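Local structure of uncharacterized protein NMB1681 (Neisseria meningitidis, 3MW6) at residues A[78-90]-A[101-115]. The protein probably binds RNA as a chaperone of the ProQ/FinO family. Sequence-based numbering, arbitrary orientation.
Sequences PRYLKALARGGKR and VTPEEQAIAQNHPFV
Glu105 OE1 is gripped from opposite faces of its carboxylate: Arg90 NH2 makes a salt bridge to Glu105 OE1 at 2.8 Å, and the backbone N of Thr102 donates to Glu105 OE1 at 3.0 Å, one half of a capping box that starts helix 103-110. The carboxylate and guanidinium planes stand 77° apart, with Glu105 OE1 at the guanidinium edge and Val101 CG2 over one face. Arg90 is further fixed by Leu47 O and by Glu104 of the second subunit, so its charge is probably shared between two carboxylates. Nearby, Val101 N donates an almost straight bond to Gly88 O (2.9 Å). Where helix 78-86 ends, the extended Gln106 chain, its CG anti to the backbone N (chi1 -177°), carries NE2 to Ala85 O at 3.1 Å, above the carbonyl plane; Gln110 NE2 adds a weak bond to the same oxygen. Ala109 CB packs on the backbone of helix 78-86, 3.4 Å from Leu81 O, and against Leu84 CB. Farther along, Leu81 CD1 sits over the centre of the His112 ring in a CH-pi contact, 3.7 Å from its centroid, while His112 ND1 accepts from Phe114 N as the N-cap of the next helix. Within the ProQ/FinO domain, helices 78-86 and 103-110 cross at -130°, the hairpin of strands 89-91 and 97-100 links them, and His112 meets His112 of the second subunit edge-to-face across the interface beside helix 113-124.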
ATOM      1  N   PRO A  78       8.723   8.225  -1.929  1.00 36.01           N
ATOM      2  CA  PRO A  78       7.691   9.263  -1.891  1.00 42.64           C
ATOM      3  C   PRO A  78       6.842   9.267  -3.169  1.00 41.09           C
ATOM      4  O   PRO A  78       5.611   9.392  -3.115  1.00 40.23           O
ATOM      5  CB  PRO A  78       8.509  10.557  -1.782  1.00 43.97           C
ATOM      6  CG  PRO A  78       9.779  10.127  -1.062  1.00 40.72           C
ATOM      7  CD  PRO A  78      10.062   8.733  -1.568  1.00 36.18           C
ATOM      8  N   ARG A  79       7.493   9.122  -4.311  1.00 36.30           N
ATOM      9  CA  ARG A  79       6.772   9.129  -5.582  1.00 40.73           C
ATOM     10  C   ARG A  79       5.723   8.002  -5.670  1.00 36.34           C
ATOM     11  O   ARG A  79       4.636   8.190  -6.211  1.00 39.48           O
ATOM     12  CB  ARG A  79       7.754   9.083  -6.752  1.00 35.62           C
ATOM     13  CG  ARG A  79       7.079   9.142  -8.087  1.00 48.80           C
ATOM     14  CD  ARG A  79       8.088   9.359  -9.213  1.00 54.67           C
ATOM     15  NE  ARG A  79       7.419   9.305 -10.505  1.00 61.60           N
ATOM     16  CZ  ARG A  79       8.040   9.209 -11.675  1.00 65.90           C
ATOM     17  NH1 ARG A  79       9.366   9.153 -11.730  1.00 65.93           N
ATOM     18  NH2 ARG A  79       7.327   9.168 -12.791  1.00 64.14           N
ATOM     19  N   TYR A  80       6.035   6.841  -5.104  1.00 34.94           N
ATOM     20  CA  TYR A  80       5.054   5.760  -5.030  1.00 31.57           C
ATOM     21  C   TYR A  80       3.908   6.075  -4.057  1.00 33.66           C
ATOM     22  O   TYR A  80       2.722   5.928  -4.387  1.00 37.98           O
ATOM     23  CB  TYR A  80       5.722   4.440  -4.652  1.00 30.69           C
ATOM     24  CG  TYR A  80       4.772   3.284  -4.807  1.00 36.79           C
ATOM     25  CD1 TYR A  80       4.361   2.880  -6.066  1.00 32.82           C
ATOM     26  CD2 TYR A  80       4.262   2.611  -3.698  1.00 25.62           C
ATOM     27  CE1 TYR A  80       3.475   1.831  -6.234  1.00 33.90           C
ATOM     28  CE2 TYR A  80       3.364   1.545  -3.864  1.00 34.08           C
ATOM     29  CZ  TYR A  80       2.976   1.168  -5.142  1.00 35.92           C
ATOM     30  OH  TYR A  80       2.098   0.120  -5.340  1.00 31.89           O
ATOM     31  N   LEU A  81       4.252   6.523  -2.860  1.00 31.23           N
ATOM     32  CA  LEU A  81       3.221   6.914  -1.902  1.00 36.27           C
ATOM     33  C   LEU A  81       2.314   7.987  -2.502  1.00 36.65           C
ATOM     34  O   LEU A  81       1.095   7.990  -2.307  1.00 37.44           O
ATOM     35  CB  LEU A  81       3.865   7.439  -0.615  1.00 38.39           C
ATOM     36  CG  LEU A  81       4.718   6.402   0.107  1.00 42.53           C
ATOM     37  CD1 LEU A  81       5.401   6.997   1.336  1.00 44.81           C
ATOM     38  CD2 LEU A  81       3.834   5.239   0.505  1.00 37.60           C
ATOM     39  N   LYS A  82       2.923   8.914  -3.222  1.00 33.52           N
ATOM     40  CA  LYS A  82       2.177   9.994  -3.856  1.00 39.27           C
ATOM     41  C   LYS A  82       1.206   9.406  -4.902  1.00 31.94           C
ATOM     42  O   LYS A  82       0.095   9.895  -5.068  1.00 33.76           O
ATOM     43  CB  LYS A  82       3.159  10.985  -4.485  1.00 41.28           C
ATOM     44  CG  LYS A  82       2.588  12.307  -4.861  1.00 60.38           C
ATOM     45  CD  LYS A  82       3.689  13.367  -4.879  1.00 76.42           C
ATOM     46  CE  LYS A  82       4.843  12.991  -5.803  1.00 84.40           C
ATOM     47  NZ  LYS A  82       4.487  13.093  -7.255  1.00 87.65           N
ATOM     48  N   ALA A  83       1.618   8.324  -5.550  1.00 29.82           N
ATOM     49  CA  ALA A  83       0.772   7.635  -6.528  1.00 36.11           C
ATOM     50  C   ALA A  83      -0.384   6.978  -5.796  1.00 35.75           C
ATOM     51  O   ALA A  83      -1.508   6.963  -6.282  1.00 41.94           O
ATOM     52  CB  ALA A  83       1.580   6.569  -7.306  1.00 27.25           C
ATOM     53  N   LEU A  84      -0.110   6.423  -4.624  1.00 31.03           N
ATOM     54  CA  LEU A  84      -1.176   5.797  -3.856  1.00 28.68           C
ATOM     55  C   LEU A  84      -2.150   6.865  -3.373  1.00 25.95           C
ATOM     56  O   LEU A  84      -3.355   6.631  -3.296  1.00 31.98           O
ATOM     57  CB  LEU A  84      -0.614   5.034  -2.657  1.00 31.42           C
ATOM     58  CG  LEU A  84       0.211   3.784  -2.899  1.00 31.54           C
ATOM     59  CD1 LEU A  84       0.494   3.161  -1.542  1.00 30.93           C
ATOM     60  CD2 LEU A  84      -0.530   2.793  -3.787  1.00 29.09           C
ATOM     61  N   ALA A  85      -1.635   8.044  -3.043  1.00 23.96           N
ATOM     62  CA  ALA A  85      -2.506   9.154  -2.636  1.00 24.86           C
ATOM     63  C   ALA A  85      -3.383   9.609  -3.794  1.00 38.22           C
ATOM     64  O   ALA A  85      -4.500  10.120  -3.597  1.00 36.66           O
ATOM     65  CB  ALA A  85      -1.676  10.321  -2.162  1.00 24.96           C
ATOM     66  N   ARG A  86      -2.854   9.477  -5.006  1.00 35.64           N
ATOM     67  CA  ARG A  86      -3.618   9.867  -6.190  1.00 36.35           C
ATOM     68  C   ARG A  86      -4.776   8.892  -6.339  1.00 33.27           C
ATOM     69  O   ARG A  86      -5.878   9.297  -6.667  1.00 34.02           O
ATOM     70  CB  ARG A  86      -2.736   9.899  -7.448  1.00 32.79           C
ATOM     71  CG  ARG A  86      -3.486  10.282  -8.719  1.00 30.79           C
ATOM     72  CD  ARG A  86      -2.540  10.290  -9.940  1.00 30.13           C
ATOM     73  NE  ARG A  86      -3.298  10.234 -11.181  1.00 36.85           N
ATOM     74  CZ  ARG A  86      -2.753  10.234 -12.394  1.00 42.16           C
ATOM     75  NH1 ARG A  86      -1.438  10.294 -12.535  1.00 35.45           N
ATOM     76  NH2 ARG A  86      -3.528  10.171 -13.472  1.00 38.01           N
ATOM     77  N   GLY A  87      -4.523   7.611  -6.059  1.00 32.56           N
ATOM     78  CA  GLY A  87      -5.581   6.618  -6.040  1.00 34.08           C
ATOM     79  C   GLY A  87      -5.931   6.041  -7.404  1.00 36.22           C
ATOM     80  O   GLY A  87      -5.111   6.062  -8.323  1.00 47.22           O
ATOM     81  N   GLY A  88      -7.162   5.549  -7.543  1.00 34.62           N
ATOM     82  CA  GLY A  88      -7.617   4.924  -8.784  1.00 32.09           C
ATOM     83  C   GLY A  88      -7.120   3.495  -8.909  1.00 36.55           C
ATOM     84  O   GLY A  88      -6.825   2.858  -7.900  1.00 32.76           O
ATOM     85  N   LYS A  89      -6.995   3.003 -10.141  1.00 39.86           N
ATOM     86  CA  LYS A  89      -6.732   1.582 -10.403  1.00 29.37           C
ATOM     87  C   LYS A  89      -5.304   1.146 -10.109  1.00 26.67           C
ATOM     88  O   LYS A  89      -4.368   1.942 -10.159  1.00 39.87           O
ATOM     89  CB  LYS A  89      -7.034   1.256 -11.873  1.00 31.98           C
ATOM     90  CG  LYS A  89      -8.498   1.370 -12.257  1.00 36.02           C
ATOM     91  CD  LYS A  89      -9.214   0.127 -11.815  1.00 42.13           C
ATOM     92  CE  LYS A  89     -10.658   0.135 -12.252  1.00 55.44           C
ATOM     93  NZ  LYS A  89     -11.298  -1.155 -11.881  1.00 58.68           N
ATOM     94  N   ARG A  90      -5.140  -0.134  -9.815  1.00 25.45           N
ATOM     95  CA  ARG A  90      -3.820  -0.733  -9.789  1.00 31.99           C
ATOM     96  C   ARG A  90      -3.531  -1.453 -11.106  1.00 36.04           C
ATOM     97  O   ARG A  90      -4.450  -1.842 -11.829  1.00 40.16           O
ATOM     98  CB  ARG A  90      -3.697  -1.697  -8.616  1.00 32.66           C
ATOM     99  CG  ARG A  90      -3.808  -1.031  -7.267  1.00 35.99           C
ATOM    100  CD  ARG A  90      -3.691  -2.053  -6.113  1.00 37.02           C
ATOM    101  NE  ARG A  90      -3.700  -1.338  -4.848  1.00 40.27           N
ATOM    102  CZ  ARG A  90      -2.600  -0.944  -4.221  1.00 34.96           C
ATOM    103  NH1 ARG A  90      -1.407  -1.212  -4.730  1.00 31.79           N
ATOM    104  NH2 ARG A  90      -2.692  -0.275  -3.091  1.00 29.79           N
ATOM    105  N   VAL A 101      -6.766   1.073  -5.645  1.00 38.93           N
ATOM    106  CA  VAL A 101      -6.324   1.593  -4.365  1.00 36.51           C
ATOM    107  C   VAL A 101      -7.577   1.811  -3.546  1.00 40.38           C
ATOM    108  O   VAL A 101      -8.478   2.503  -3.990  1.00 40.85           O
ATOM    109  CB  VAL A 101      -5.546   2.911  -4.515  1.00 36.56           C
ATOM    110  CG1 VAL A 101      -5.126   3.462  -3.123  1.00 25.01           C
ATOM    111  CG2 VAL A 101      -4.313   2.689  -5.377  1.00 26.70           C
ATOM    112  N   THR A 102      -7.656   1.184  -2.374  1.00 38.47           N
ATOM    113  CA  THR A 102      -8.827   1.316  -1.495  1.00 34.49           C
ATOM    114  C   THR A 102      -8.848   2.685  -0.831  1.00 30.28           C
ATOM    115  O   THR A 102      -7.803   3.345  -0.700  1.00 35.82           O
ATOM    116  CB  THR A 102      -8.792   0.275  -0.334  1.00 36.31           C
ATOM    117  OG1 THR A 102      -7.591   0.472   0.423  1.00 35.63           O
ATOM    118  CG2 THR A 102      -8.817  -1.166  -0.859  1.00 25.58           C
ATOM    119  N   PRO A 103     -10.024   3.109  -0.361  1.00 37.34           N
ATOM    120  CA  PRO A 103     -10.055   4.376   0.385  1.00 39.38           C
ATOM    121  C   PRO A 103      -9.084   4.394   1.561  1.00 38.87           C
ATOM    122  O   PRO A 103      -8.440   5.421   1.776  1.00 39.62           O
ATOM    123  CB  PRO A 103     -11.509   4.480   0.853  1.00 44.56           C
ATOM    124  CG  PRO A 103     -12.280   3.685  -0.170  1.00 44.65           C
ATOM    125  CD  PRO A 103     -11.367   2.532  -0.548  1.00 40.61           C
ATOM    126  N   GLU A 104      -8.939   3.280   2.280  1.00 37.01           N
ATOM    127  CA  GLU A 104      -8.026   3.248   3.423  1.00 34.21           C
ATOM    128  C   GLU A 104      -6.564   3.404   3.009  1.00 32.96           C
ATOM    129  O   GLU A 104      -5.819   4.167   3.625  1.00 38.17           O
ATOM    130  CB  GLU A 104      -8.230   1.975   4.289  1.00 33.44           C
ATOM    131  CG  GLU A 104      -6.988   1.569   5.101  1.00 41.61           C
ATOM    132  CD  GLU A 104      -7.087   0.155   5.734  1.00 47.85           C
ATOM    133  OE1 GLU A 104      -8.071  -0.136   6.441  1.00 35.53           O
ATOM    134  OE2 GLU A 104      -6.165  -0.658   5.534  1.00 47.58           O
ATOM    135  N   GLU A 105      -6.131   2.684   1.980  1.00 33.46           N
ATOM    136  CA  GLU A 105      -4.746   2.824   1.539  1.00 34.60           C
ATOM    137  C   GLU A 105      -4.527   4.271   1.092  1.00 35.64           C
ATOM    138  O   GLU A 105      -3.495   4.880   1.368  1.00 34.03           O
ATOM    139  CB  GLU A 105      -4.428   1.866   0.391  1.00 37.08           C
ATOM    140  CG  GLU A 105      -4.712   0.399   0.711  1.00 48.17           C
ATOM    141  CD  GLU A 105      -4.753  -0.522  -0.531  1.00 58.45           C
ATOM    142  OE1 GLU A 105      -5.048  -0.048  -1.649  1.00 49.23           O
ATOM    143  OE2 GLU A 105      -4.508  -1.741  -0.381  1.00 66.69           O
ATOM    144  N   GLN A 106      -5.515   4.824   0.406  1.00 34.35           N
ATOM    145  CA  GLN A 106      -5.385   6.174  -0.149  1.00 31.68           C
ATOM    146  C   GLN A 106      -5.246   7.225   0.960  1.00 41.06           C
ATOM    147  O   GLN A 106      -4.381   8.100   0.874  1.00 36.03           O
ATOM    148  CB  GLN A 106      -6.579   6.491  -1.065  1.00 29.90           C
ATOM    149  CG  GLN A 106      -6.503   7.840  -1.753  1.00 32.66           C
ATOM    150  CD  GLN A 106      -7.591   8.009  -2.795  1.00 48.73           C
ATOM    151  OE1 GLN A 106      -8.690   7.439  -2.673  1.00 46.58           O
ATOM    152  NE2 GLN A 106      -7.291   8.797  -3.842  1.00 44.68           N
ATOM    153  N   ALA A 107      -6.073   7.117   2.007  1.00 38.43           N
ATOM    154  CA  ALA A 107      -6.040   8.067   3.125  1.00 42.35           C
ATOM    155  C   ALA A 107      -4.714   8.020   3.873  1.00 42.58           C
ATOM    156  O   ALA A 107      -4.196   9.047   4.305  1.00 46.16           O
ATOM    157  CB  ALA A 107      -7.207   7.824   4.102  1.00 39.77           C
ATOM    158  N   ILE A 108      -4.162   6.828   4.023  1.00 35.06           N
ATOM    159  CA  ILE A 108      -2.915   6.676   4.752  1.00 39.51           C
ATOM    160  C   ILE A 108      -1.774   7.311   3.970  1.00 41.61           C
ATOM    161  O   ILE A 108      -0.895   7.951   4.545  1.00 41.21           O
ATOM    162  CB  ILE A 108      -2.609   5.195   5.033  1.00 40.24           C
ATOM    163  CG1 ILE A 108      -3.489   4.679   6.174  1.00 41.18           C
ATOM    164  CG2 ILE A 108      -1.141   4.992   5.378  1.00 34.31           C
ATOM    165  CD1 ILE A 108      -3.654   3.158   6.163  1.00 36.66           C
ATOM    166  N   ALA A 109      -1.785   7.138   2.655  1.00 37.29           N
ATOM    167  CA  ALA A 109      -0.730   7.715   1.833  1.00 35.08           C
ATOM    168  C   ALA A 109      -0.866   9.237   1.826  1.00 34.69           C
ATOM    169  O   ALA A 109       0.128   9.956   1.922  1.00 36.55           O
ATOM    170  CB  ALA A 109      -0.754   7.147   0.410  1.00 34.42           C
ATOM    171  N   GLN A 110      -2.109   9.706   1.752  1.00 31.01           N
ATOM    172  CA  GLN A 110      -2.423  11.127   1.736  1.00 39.82           C
ATOM    173  C   GLN A 110      -1.922  11.884   2.953  1.00 51.53           C
ATOM    174  O   GLN A 110      -1.573  13.059   2.850  1.00 55.87           O
ATOM    175  CB  GLN A 110      -3.930  11.318   1.652  1.00 44.27           C
ATOM    176  CG  GLN A 110      -4.387  12.067   0.432  1.00 63.51           C
ATOM    177  CD  GLN A 110      -5.830  11.761   0.097  1.00 66.75           C
ATOM    178  OE1 GLN A 110      -6.684  11.677   0.985  1.00 76.22           O
ATOM    179  NE2 GLN A 110      -6.111  11.577  -1.186  1.00 42.32           N
ATOM    180  N   ASN A 111      -1.924  11.220   4.107  1.00 50.55           N
ATOM    181  CA  ASN A 111      -1.542  11.851   5.370  1.00 52.30           C
ATOM    182  C   ASN A 111      -0.095  11.560   5.683  1.00 47.09           C
ATOM    183  O   ASN A 111       0.424  12.013   6.694  1.00 51.25           O
ATOM    184  CB  ASN A 111      -2.425  11.365   6.528  1.00 55.81           C
ATOM    185  CG  ASN A 111      -3.916  11.611   6.280  1.00 66.84           C
ATOM    186  OD1 ASN A 111      -4.297  12.599   5.653  1.00 72.61           O
ATOM    187  ND2 ASN A 111      -4.760  10.709   6.774  1.00 65.91           N
ATOM    188  N   HIS A 112       0.559  10.800   4.808  1.00 31.02           N
ATOM    189  CA  HIS A 112       1.950  10.462   5.031  1.00 32.39           C
ATOM    190  C   HIS A 112       2.787  11.715   4.891  1.00 51.51           C
ATOM    191  O   HIS A 112       2.647  12.450   3.918  1.00 44.64           O
ATOM    192  CB  HIS A 112       2.407   9.421   4.033  1.00 31.46           C
ATOM    193  CG  HIS A 112       3.607   8.634   4.463  1.00 38.56           C
ATOM    194  ND1 HIS A 112       4.876   9.172   4.506  1.00 39.75           N
ATOM    195  CD2 HIS A 112       3.740   7.327   4.802  1.00 36.41           C
ATOM    196  CE1 HIS A 112       5.738   8.234   4.860  1.00 40.94           C
ATOM    197  NE2 HIS A 112       5.076   7.105   5.043  1.00 36.60           N
ATOM    198  N   PRO A 113       3.641  11.975   5.889  1.00 58.10           N
ATOM    199  CA  PRO A 113       4.590  13.084   5.874  1.00 55.59           C
ATOM    200  C   PRO A 113       5.334  13.211   4.546  1.00 55.22           C
ATOM    201  O   PRO A 113       5.492  14.338   4.054  1.00 49.17           O
ATOM    202  CB  PRO A 113       5.563  12.705   6.985  1.00 58.59           C
ATOM    203  CG  PRO A 113       4.696  12.017   7.984  1.00 63.41           C
ATOM    204  CD  PRO A 113       3.634  11.281   7.187  1.00 63.07           C
ATOM    205  N   PHE A 114       5.789  12.100   3.972  1.00 47.74           N
ATOM    206  CA  PHE A 114       6.561  12.191   2.727  1.00 44.52           C
ATOM    207  C   PHE A 114       5.726  12.695   1.570  1.00 45.20           C
ATOM    208  O   PHE A 114       6.249  13.341   0.672  1.00 55.75           O
ATOM    209  CB  PHE A 114       7.246  10.880   2.385  1.00 51.69           C
ATOM    210  CG  PHE A 114       8.432  10.604   3.241  1.00 71.80           C
ATOM    211  CD1 PHE A 114       8.273  10.078   4.512  1.00 84.95           C
ATOM    212  CD2 PHE A 114       9.704  10.904   2.799  1.00 82.25           C
ATOM    213  CE1 PHE A 114       9.368   9.834   5.328  1.00 90.89           C
ATOM    214  CE2 PHE A 114      10.807  10.663   3.606  1.00 92.82           C
ATOM    215  CZ  PHE A 114      10.637  10.126   4.873  1.00 93.95           C
ATOM    216  N   VAL A 115       4.424  12.426   1.614  1.00 47.44           N
ATOM    217  CA  VAL A 115       3.490  12.931   0.616  1.00 46.90           C
ATOM    218  C   VAL A 115       3.154  14.393   0.851  1.00 58.34           C
ATOM    219  O   VAL A 115       3.090  15.157  -0.100  1.00 68.28           O
ATOM    220  CB  VAL A 115       2.197  12.101   0.580  1.00 45.58           C
ATOM    221  CG1 VAL A 115       1.142  12.771  -0.291  1.00 38.85           C
ATOM    222  CG2 VAL A 115       2.498  10.725   0.059  1.00 41.59           C
TER
HETATM  223  O   HOH W   1      -5.954  -2.885  -2.901  1.00 51.23           O